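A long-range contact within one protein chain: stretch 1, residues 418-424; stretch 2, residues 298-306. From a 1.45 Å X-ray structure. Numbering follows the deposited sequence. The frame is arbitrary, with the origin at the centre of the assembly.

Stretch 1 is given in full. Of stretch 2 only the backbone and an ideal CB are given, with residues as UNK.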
# COMPACT_ATOMS: atom_id res chain seq x y z
N LEU A 418 2.05 16.34 2.25
CA LEU A 418 2.52 17.63 2.78
C LEU A 418 1.56 18.32 3.71
O LEU A 418 1.79 19.47 4.13
CB LEU A 418 2.96 18.54 1.65
CG LEU A 418 4.15 18.05 0.85
CD1 LEU A 418 4.47 19.00 -0.29
CD2 LEU A 418 5.37 17.87 1.75
N GLY A 419 0.39 17.72 3.99
CA GLY A 419 -0.57 18.29 4.91
C GLY A 419 -1.42 19.41 4.34
O GLY A 419 -1.96 20.19 5.14
N GLU A 420 -1.56 19.50 3.02
CA GLU A 420 -2.29 20.61 2.44
C GLU A 420 -3.79 20.54 2.71
O GLU A 420 -4.50 21.55 2.70
CB GLU A 420 -2.02 20.72 0.93
CG GLU A 420 -0.59 21.12 0.68
CD GLU A 420 -0.26 21.32 -0.78
OE1 GLU A 420 -1.17 21.37 -1.62
OE2 GLU A 420 0.94 21.38 -1.09
N HIS A 421 -4.30 19.31 2.89
CA HIS A 421 -5.74 19.13 3.04
C HIS A 421 -6.20 19.52 4.43
O HIS A 421 -5.44 19.51 5.41
CB HIS A 421 -6.07 17.65 2.85
CG HIS A 421 -5.32 16.72 3.74
ND1 HIS A 421 -3.96 16.55 3.59
CD2 HIS A 421 -5.69 16.02 4.84
CE1 HIS A 421 -3.53 15.74 4.54
NE2 HIS A 421 -4.55 15.39 5.29
N GLU A 422 -7.52 19.69 4.52
CA GLU A 422 -8.27 19.76 5.78
C GLU A 422 -8.91 18.40 5.98
O GLU A 422 -8.72 17.76 7.01
CB GLU A 422 -9.29 20.91 5.77
CG GLU A 422 -8.68 22.31 5.72
CD GLU A 422 -9.81 23.31 5.68
OE1 GLU A 422 -10.59 23.52 6.63
OE2 GLU A 422 -9.92 23.89 4.61
N MET A 423 -9.78 18.01 5.07
CA MET A 423 -10.31 16.65 4.96
C MET A 423 -9.85 16.02 3.63
O MET A 423 -9.69 16.72 2.61
CB MET A 423 -11.83 16.69 5.00
CG MET A 423 -12.38 17.47 6.17
SD MET A 423 -14.15 17.29 6.42
CE MET A 423 -14.73 17.69 4.82
N ALA A 424 -9.67 14.70 3.60
CA ALA A 424 -9.28 14.06 2.35
C ALA A 424 -9.66 12.57 2.46
O ALA A 424 -9.57 12.02 3.56
CB ALA A 424 -7.78 14.19 2.16
N UNK A 298 -8.91 13.63 8.75
CA UNK A 298 -9.22 14.95 9.30
C UNK A 298 -7.90 15.47 9.82
O UNK A 298 -7.23 14.82 10.62
CB UNK A 298 -10.29 14.90 10.39
N UNK A 299 -7.51 16.67 9.39
CA UNK A 299 -6.18 17.17 9.69
C UNK A 299 -6.21 17.78 11.07
O UNK A 299 -6.63 18.94 11.24
CB UNK A 299 -5.71 18.19 8.65
N UNK A 300 -5.85 16.97 12.05
CA UNK A 300 -5.99 17.33 13.46
C UNK A 300 -5.08 18.49 13.91
O UNK A 300 -5.23 18.92 15.07
CB UNK A 300 -5.70 16.10 14.32
N UNK A 301 -4.19 18.95 13.04
CA UNK A 301 -3.39 20.13 13.42
C UNK A 301 -4.02 21.41 12.98
O UNK A 301 -3.40 22.45 13.22
CB UNK A 301 -1.98 20.04 12.83
N UNK A 302 -5.11 21.34 12.23
CA UNK A 302 -5.71 22.55 11.66
C UNK A 302 -6.94 22.96 12.45
O UNK A 302 -7.50 22.21 13.24
CB UNK A 302 -6.08 22.33 10.19
N UNK A 303 -7.33 24.22 12.25
CA UNK A 303 -8.53 24.79 12.82
C UNK A 303 -9.74 23.90 12.62
O UNK A 303 -9.85 23.26 11.59
CB UNK A 303 -8.79 26.17 12.21
N UNK A 304 -10.61 23.79 13.61
CA UNK A 304 -11.83 23.01 13.62
C UNK A 304 -11.51 21.54 13.94
O UNK A 304 -12.02 20.95 14.91
CB UNK A 304 -12.55 23.13 12.28
N UNK A 305 -10.65 20.97 13.12
CA UNK A 305 -10.36 19.53 13.24
C UNK A 305 -9.42 19.18 14.40
O UNK A 305 -9.30 18.01 14.75
CB UNK A 305 -9.75 19.02 11.93
N UNK A 306 -8.78 20.18 14.98
CA UNK A 306 -8.07 20.07 16.26
C UNK A 306 -8.97 20.06 17.46
O UNK A 306 -8.47 19.86 18.57
CB UNK A 306 -7.07 21.22 16.41

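Position 298 has extended backbone angles (-121/127) and pairs with M423 in an antiparallel, non-hydrogen-bonded bridge, CA to CA 4.8 Å. Its CB points to the same face of the sheet as the M423 side chain, and the ideal CB lies 5.4 Å from M423 CG. An aliphatic residue of medium length would suit, whether leucine, isoleucine, valine or methionine. The residue is L298, whose CD2 packs 3.8 Å from M423 CG.

At position 299 the CB points toward stretch 1, and the ideal CB is 3.5 Å from both E422 O and H421 O. The carbonyl of G419 also faces this region, so a short side chain carrying a donor is favoured; asparagine, serine and threonine are candidates. The amide N of 299 donates to E422 O (2.9 Å, 145°), a bond open to any residue except proline, so proline would not suit here. The residue is N299. With chi1 at t, its ND2 donates to H421 O (3.1 Å, 154°) and sits over one face of the H421 ring. N299 OD1 accepts from the backbone N of position 301 (3.0 Å), bracing the type I turn that runs from 299 to 302.

Positions 300 and 301 are the middle of that turn, and neither ideal CB has an atom of stretch 1 within 5.5 Å. Many residues would do; they are T300 and Q301, and neither touches stretch 1.

Position 302 points toward stretch 1, but its ideal CB is still 5.2 Å from E422 CG. Beyond lie the carbonyls of G419, E420 and H421, an acceptor cluster that calls for a long donor, lysine or arginine. The residue is K302, with chi2 to chi4 all t. This extended chain carries NZ to G419 O (2.9 Å) and H421 O (3.0 Å), both hydrogen bonds.

Position 303 starts sideways in open space, and a polar residue is reasonable. K303 leads away; its carbonyl O accepts from a water that also donates to E422 OE1, 2.8 Å in each case.

Position 304 has positive phi (82), which by itself favours glycine, yet the residue is Y304, a marginal neighbour.

Position 305 points toward stretch 1, with its ideal CB 5.2 Å from E422 O and the M423 side chain beyond. A large apolar or aromatic group would reach it. F305 places CZ 3.6 Å from M423 CG, and E422 O lies over one ring face.

Position 306 is out of reach and undetermined by stretch 1; it is N306.

Stretch 2 (298-306) LNTQKKYFN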
# COMPACT_ATOMS: atom_id res chain seq x y z
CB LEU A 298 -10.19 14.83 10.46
CG LEU A 298 -11.55 14.18 10.17
CD1 LEU A 298 -12.40 13.99 11.39
CD2 LEU A 298 -12.30 14.96 9.08
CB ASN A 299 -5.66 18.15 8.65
CG ASN A 299 -4.20 18.53 8.89
OD1 ASN A 299 -3.75 18.54 10.06
ND2 ASN A 299 -3.53 18.90 7.80
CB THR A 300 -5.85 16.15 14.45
OG1 THR A 300 -4.48 15.69 14.44
CG2 THR A 300 -6.81 15.03 14.13
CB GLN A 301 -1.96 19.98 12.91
CG GLN A 301 -1.34 18.68 13.37
CD GLN A 301 -1.26 18.52 14.89
OE1 GLN A 301 -0.88 19.47 15.61
NE2 GLN A 301 -1.60 17.33 15.39
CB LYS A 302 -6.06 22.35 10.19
CG LYS A 302 -4.81 22.33 9.34
CD LYS A 302 -5.12 22.23 7.86
CE LYS A 302 -3.85 22.40 7.06
NZ LYS A 302 -4.05 22.19 5.62
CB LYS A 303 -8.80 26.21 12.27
CG LYS A 303 -10.04 26.91 12.85
CD LYS A 303 -10.09 28.33 12.27
CE LYS A 303 -11.13 29.14 13.05
NZ LYS A 303 -11.41 30.43 12.35
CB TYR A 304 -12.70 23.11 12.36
CG TYR A 304 -12.92 24.54 11.92
CD1 TYR A 304 -13.63 25.41 12.74
CD2 TYR A 304 -12.44 25.01 10.71
CE1 TYR A 304 -13.89 26.70 12.31
CE2 TYR A 304 -12.67 26.31 10.27
CZ TYR A 304 -13.38 27.14 11.12
OH TYR A 304 -13.60 28.46 10.68
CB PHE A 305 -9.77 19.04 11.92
CG PHE A 305 -10.67 19.31 10.75
CD1 PHE A 305 -11.83 18.56 10.59
CD2 PHE A 305 -10.41 20.34 9.88
CE1 PHE A 305 -12.73 18.88 9.59
CE2 PHE A 305 -11.30 20.66 8.89
CZ PHE A 305 -12.47 19.95 8.73
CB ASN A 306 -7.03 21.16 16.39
CG ASN A 306 -7.61 22.54 16.55
OD1 ASN A 306 -8.82 22.76 16.60
ND2 ASN A 306 -6.71 23.52 16.46
O HOH W 1 -9.06 23.81 8.94
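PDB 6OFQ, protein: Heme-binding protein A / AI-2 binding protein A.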